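LEOA (Escherichia coli, PDB 4AUR) probably binds and hydrolyses GTP as a bacterial dynamin-like protein of enterotoxigenic strains, with a GTPase domain joined to a long helical domain. Local coordinates at residues E458-A470 with E495-E509. Numbering follows the deposited sequence.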
loop_
_atom_site.group_PDB
_atom_site.type_symbol
_atom_site.label_atom_id
_atom_site.label_comp_id
_atom_site.label_asym_id
_atom_site.label_seq_id
_atom_site.Cartn_x
_atom_site.Cartn_y
_atom_site.Cartn_z
ATOM N N GLU A 458 -52.191 3.154 -39.150
ATOM C CA GLU A 458 -53.304 3.153 -40.079
ATOM C C GLU A 458 -53.396 4.574 -40.604
ATOM O O GLU A 458 -53.219 5.504 -39.845
ATOM C CB GLU A 458 -54.607 2.748 -39.374
ATOM C CG GLU A 458 -54.555 1.409 -38.616
ATOM C CD GLU A 458 -54.929 0.180 -39.454
ATOM O OE1 GLU A 458 -55.488 0.327 -40.573
ATOM O OE2 GLU A 458 -54.674 -0.952 -38.977
ATOM N N ALA A 459 -53.643 4.729 -41.903
ATOM C CA ALA A 459 -54.000 6.025 -42.479
ATOM C C ALA A 459 -55.428 6.467 -42.147
ATOM O O ALA A 459 -56.276 5.667 -41.780
ATOM C CB ALA A 459 -53.842 5.976 -43.983
ATOM N N THR A 460 -55.691 7.751 -42.336
ATOM C CA THR A 460 -57.000 8.332 -42.083
ATOM C C THR A 460 -57.823 8.438 -43.362
ATOM O O THR A 460 -57.419 9.121 -44.297
ATOM C CB THR A 460 -56.832 9.734 -41.482
ATOM O OG1 THR A 460 -56.062 9.624 -40.278
ATOM C CG2 THR A 460 -58.187 10.385 -41.196
ATOM N N LYS A 461 -58.967 7.750 -43.399
ATOM C CA LYS A 461 -59.880 7.805 -44.545
ATOM C C LYS A 461 -60.488 9.179 -44.615
ATOM O O LYS A 461 -60.786 9.769 -43.584
ATOM C CB LYS A 461 -61.003 6.787 -44.411
ATOM C CG LYS A 461 -60.630 5.397 -44.890
ATOM C CD LYS A 461 -61.527 4.332 -44.272
ATOM C CE LYS A 461 -60.900 2.945 -44.363
ATOM N NZ LYS A 461 -61.422 2.020 -43.315
ATOM N N LEU A 462 -60.662 9.692 -45.826
ATOM C CA LEU A 462 -61.273 10.999 -46.013
ATOM C C LEU A 462 -62.776 10.851 -46.043
ATOM O O LEU A 462 -63.300 9.848 -46.533
ATOM C CB LEU A 462 -60.807 11.647 -47.318
ATOM C CG LEU A 462 -59.771 12.755 -47.195
ATOM C CD1 LEU A 462 -59.649 13.471 -48.526
ATOM C CD2 LEU A 462 -60.107 13.750 -46.088
ATOM N N ALA A 463 -63.472 11.859 -45.535
ATOM C CA ALA A 463 -64.925 11.859 -45.589
ATOM C C ALA A 463 -65.369 11.842 -47.050
ATOM O O ALA A 463 -64.707 12.442 -47.903
ATOM C CB ALA A 463 -65.480 13.081 -44.879
ATOM N N GLY A 464 -66.465 11.140 -47.343
ATOM C CA GLY A 464 -67.033 11.138 -48.699
ATOM C C GLY A 464 -67.215 12.556 -49.239
ATOM O O GLY A 464 -66.867 12.845 -50.389
ATOM N N SER A 465 -67.748 13.435 -48.388
ATOM C CA SER A 465 -67.946 14.857 -48.701
ATOM C C SER A 465 -66.668 15.564 -49.137
ATOM O O SER A 465 -66.715 16.459 -49.976
ATOM C CB SER A 465 -68.530 15.587 -47.475
ATOM O OG SER A 465 -68.535 16.999 -47.646
ATOM N N ILE A 466 -65.540 15.168 -48.554
ATOM C CA ILE A 466 -64.242 15.791 -48.832
ATOM C C ILE A 466 -63.439 15.011 -49.891
ATOM O O ILE A 466 -62.521 15.546 -50.514
ATOM C CB ILE A 466 -63.460 15.971 -47.510
ATOM C CG1 ILE A 466 -64.277 16.870 -46.560
ATOM C CG2 ILE A 466 -62.087 16.580 -47.757
ATOM C CD1 ILE A 466 -63.873 16.807 -45.102
ATOM N N ALA A 467 -63.817 13.760 -50.127
ATOM C CA ALA A 467 -63.181 12.946 -51.153
ATOM C C ALA A 467 -63.433 13.446 -52.583
ATOM O O ALA A 467 -62.665 13.128 -53.494
ATOM C CB ALA A 467 -63.646 11.504 -51.023
ATOM N N LYS A 468 -64.510 14.206 -52.777
ATOM C CA LYS A 468 -64.918 14.676 -54.114
ATOM C C LYS A 468 -64.120 15.882 -54.610
ATOM O O LYS A 468 -64.177 16.204 -55.794
ATOM C CB LYS A 468 -66.407 15.029 -54.117
ATOM C CG LYS A 468 -66.742 16.315 -53.365
ATOM C CD LYS A 468 -68.173 16.298 -52.847
ATOM C CE LYS A 468 -68.577 17.636 -52.250
ATOM N NZ LYS A 468 -69.782 17.501 -51.383
ATOM N N TRP A 469 -63.416 16.555 -53.695
ATOM C CA TRP A 469 -62.547 17.695 -54.020
ATOM C C TRP A 469 -61.096 17.299 -54.245
ATOM O O TRP A 469 -60.290 18.119 -54.695
ATOM C CB TRP A 469 -62.582 18.717 -52.885
ATOM C CG TRP A 469 -63.899 19.345 -52.750
ATOM C CD1 TRP A 469 -64.756 19.229 -51.708
ATOM C CD2 TRP A 469 -64.539 20.177 -53.714
ATOM N NE1 TRP A 469 -65.890 19.945 -51.953
ATOM C CE2 TRP A 469 -65.786 20.535 -53.184
ATOM C CE3 TRP A 469 -64.175 20.652 -54.978
ATOM C CZ2 TRP A 469 -66.683 21.348 -53.878
ATOM C CZ3 TRP A 469 -65.062 21.464 -55.665
ATOM C CH2 TRP A 469 -66.300 21.806 -55.113
ATOM N N ALA A 470 -60.776 16.051 -53.898
ATOM C CA ALA A 470 -59.432 15.514 -53.975
ATOM C C ALA A 470 -59.193 14.762 -55.271
ATOM O O ALA A 470 -58.106 14.836 -55.853
ATOM C CB ALA A 470 -59.179 14.592 -52.796
ATOM N N GLU A 495 -67.590 25.267 -48.310
ATOM C CA GLU A 495 -67.159 23.902 -48.569
ATOM C C GLU A 495 -65.629 23.790 -48.404
ATOM O O GLU A 495 -65.120 22.816 -47.835
ATOM C CB GLU A 495 -67.613 23.485 -49.963
ATOM C CG GLU A 495 -67.559 21.999 -50.228
ATOM C CD GLU A 495 -68.794 21.225 -49.822
ATOM O OE1 GLU A 495 -69.681 21.786 -49.148
ATOM O OE2 GLU A 495 -68.870 20.036 -50.194
ATOM N N LEU A 496 -64.910 24.808 -48.877
ATOM C CA LEU A 496 -63.469 24.933 -48.628
ATOM C C LEU A 496 -63.127 24.953 -47.130
ATOM O O LEU A 496 -62.199 24.279 -46.701
ATOM C CB LEU A 496 -62.919 26.203 -49.298
ATOM C CG LEU A 496 -61.427 26.558 -49.225
ATOM C CD1 LEU A 496 -60.555 25.549 -49.949
ATOM C CD2 LEU A 496 -61.189 27.934 -49.824
ATOM N N LYS A 497 -63.873 25.715 -46.338
ATOM C CA LYS A 497 -63.559 25.855 -44.915
ATOM C C LYS A 497 -63.604 24.522 -44.176
ATOM O O LYS A 497 -62.743 24.242 -43.351
ATOM C CB LYS A 497 -64.518 26.837 -44.236
ATOM C CG LYS A 497 -64.066 27.330 -42.866
ATOM C CD LYS A 497 -62.699 28.015 -42.898
ATOM C CE LYS A 497 -62.604 29.097 -43.973
ATOM N NZ LYS A 497 -61.357 29.912 -43.870
ATOM N N GLU A 498 -64.602 23.701 -44.471
ATOM C CA GLU A 498 -64.754 22.443 -43.758
ATOM C C GLU A 498 -63.787 21.372 -44.268
ATOM O O GLU A 498 -63.600 20.345 -43.625
ATOM C CB GLU A 498 -66.221 21.961 -43.776
ATOM C CG GLU A 498 -66.799 21.550 -45.128
ATOM C CD GLU A 498 -68.254 21.065 -45.033
ATOM O OE1 GLU A 498 -69.040 21.669 -44.262
ATOM O OE2 GLU A 498 -68.618 20.084 -45.735
ATOM N N VAL A 499 -63.170 21.606 -45.416
ATOM C CA VAL A 499 -62.156 20.686 -45.928
ATOM C C VAL A 499 -60.813 21.002 -45.285
ATOM O O VAL A 499 -60.041 20.108 -44.962
ATOM C CB VAL A 499 -62.039 20.781 -47.463
ATOM C CG1 VAL A 499 -60.805 20.041 -47.978
ATOM C CG2 VAL A 499 -63.312 20.257 -48.113
ATOM N N LYS A 500 -60.536 22.285 -45.109
ATOM C CA LYS A 500 -59.350 22.708 -44.398
ATOM C C LYS A 500 -59.432 22.335 -42.928
ATOM O O LYS A 500 -58.481 21.866 -42.340
ATOM C CB LYS A 500 -59.145 24.194 -44.573
ATOM C CG LYS A 500 -58.763 24.532 -45.996
ATOM C CD LYS A 500 -58.696 26.023 -46.169
ATOM C CE LYS A 500 -57.747 26.427 -47.278
ATOM N NZ LYS A 500 -57.620 27.913 -47.321
ATOM N N ALA A 501 -60.588 22.511 -42.334
ATOM C CA ALA A 501 -60.786 22.032 -40.990
ATOM C C ALA A 501 -60.379 20.562 -40.930
ATOM O O ALA A 501 -59.755 20.108 -39.959
ATOM C CB ALA A 501 -62.240 22.207 -40.600
ATOM N N SER A 502 -60.714 19.836 -41.999
ATOM C CA SER A 502 -60.449 18.393 -42.088
ATOM C C SER A 502 -58.967 18.055 -42.168
ATOM O O SER A 502 -58.502 17.078 -41.573
ATOM C CB SER A 502 -61.169 17.792 -43.286
ATOM O OG SER A 502 -61.108 16.383 -43.272
ATOM N N LEU A 503 -58.219 18.865 -42.886
ATOM C CA LEU A 503 -56.822 18.552 -43.076
ATOM C C LEU A 503 -56.013 18.945 -41.876
ATOM O O LEU A 503 -55.112 18.234 -41.494
ATOM C CB LEU A 503 -56.280 19.218 -44.338
ATOM C CG LEU A 503 -56.870 18.672 -45.644
ATOM C CD1 LEU A 503 -56.289 19.445 -46.818
ATOM C CD2 LEU A 503 -56.628 17.179 -45.790
ATOM N N ALA A 504 -56.331 20.081 -41.282
ATOM C CA ALA A 504 -55.715 20.474 -40.021
ATOM C C ALA A 504 -55.803 19.379 -38.964
ATOM O O ALA A 504 -54.834 19.067 -38.331
ATOM C CB ALA A 504 -56.360 21.740 -39.506
ATOM N N LYS A 505 -56.972 18.785 -38.791
ATOM C CA LYS A 505 -57.149 17.799 -37.740
ATOM C C LYS A 505 -56.199 16.664 -38.064
ATOM O O LYS A 505 -55.525 16.138 -37.192
ATOM C CB LYS A 505 -58.609 17.299 -37.669
ATOM C CG LYS A 505 -59.232 17.290 -36.268
ATOM C CD LYS A 505 -59.818 18.667 -35.889
ATOM C CE LYS A 505 -59.905 18.931 -34.370
ATOM N NZ LYS A 505 -61.083 18.311 -33.692
ATOM N N ILE A 506 -56.126 16.310 -39.341
ATOM C CA ILE A 506 -55.188 15.282 -39.799
ATOM C C ILE A 506 -53.711 15.666 -39.568
ATOM O O ILE A 506 -52.908 14.850 -39.148
ATOM C CB ILE A 506 -55.422 14.971 -41.288
ATOM C CG1 ILE A 506 -56.768 14.234 -41.434
ATOM C CG2 ILE A 506 -54.268 14.151 -41.852
ATOM C CD1 ILE A 506 -57.255 13.983 -42.851
ATOM N N ILE A 507 -53.370 16.911 -39.861
ATOM C CA ILE A 507 -52.010 17.391 -39.737
ATOM C C ILE A 507 -51.570 17.433 -38.283
ATOM O O ILE A 507 -50.480 16.999 -37.948
ATOM C CB ILE A 507 -51.892 18.775 -40.382
ATOM C CG1 ILE A 507 -51.786 18.606 -41.891
ATOM C CG2 ILE A 507 -50.674 19.512 -39.868
ATOM C CD1 ILE A 507 -51.867 19.890 -42.673
ATOM N N LYS A 508 -52.434 17.953 -37.424
ATOM C CA LYS A 508 -52.113 18.137 -36.032
ATOM C C LYS A 508 -52.007 16.831 -35.290
ATOM O O LYS A 508 -51.122 16.665 -34.484
ATOM C CB LYS A 508 -53.173 18.998 -35.356
ATOM C CG LYS A 508 -53.086 20.456 -35.745
ATOM C CD LYS A 508 -54.127 21.323 -35.048
ATOM C CE LYS A 508 -53.700 22.790 -35.142
ATOM N NZ LYS A 508 -54.823 23.772 -35.095
ATOM N N GLU A 509 -52.909 15.901 -35.543
ATOM C CA GLU A 509 -53.012 14.724 -34.697
ATOM C C GLU A 509 -51.653 14.105 -34.373
ATOM O O GLU A 509 -51.301 13.987 -33.203
ATOM C CB GLU A 509 -53.968 13.693 -35.303
ATOM C CG GLU A 509 -53.916 12.291 -34.695
ATOM C CD GLU A 509 -55.082 11.398 -35.145
ATOM O OE1 GLU A 509 -55.537 11.510 -36.325
ATOM O OE2 GLU A 509 -55.544 10.573 -34.312
#
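Glu-495 takes hold of the end of segment 458-470 through a single carboxylate oxygen. Lys-468 NZ forms a salt bridge to Glu-495 OE2 at 2.9 Å, approaching nearly along the C-O bond, and Trp-469 NE1 adds a weak, long but almost straight hydrogen bond to the same oxygen (3.5 Å, 168°). With a bend at chi2 (87°), Glu-495 crosses the indole side chain at about a right angle, its CG close beside the pyrrole nitrogen and OE2 alone in the ring plane at the edge; the carboxylate itself stands 72° to that plane. The CG of Lys-468 lies over one indole face, offset toward the rim.

One turn further along helix 489-518, Val-499 receives Ile-466 of the other segment, whose CG2 is 3.7 Å from Val-499 CG1 as the two side chains pass in opposite directions. The CG1 branch of Ile-466, anti to the carbonyl carbon, carries CD1 onward to Ser-502. Val-499 CG2 also touches Trp-469 CD1 at 4.0 Å. Preceding the weakly bonded helical turn 464-467, the extended residues 460-462 run beside helix 489-518, where Leu-462 CD2 reaches Ile-506 CD1 at 4.3 Å and Thr-460 CG2 rests on the same isoleucine.

Behind this first shell, Tyr-487 hydrogen-bonds Lys-468 NZ and touches Glu-495, while Leu-348 packs on Trp-469. Thr-460 is backbone hydrogen-bonded to Val-366. The contact lies far from the centre of this elongated molecule, within the dynamin-like helical domain. With the salt bridge to Lys-468, and a weak bond from the indole N-H, the carboxylate form of Glu-495 is probably favoured, a charged, hydrogen-bonded end beside an apolar row of Ile-466, Val-499, Leu-462 and Ile-506.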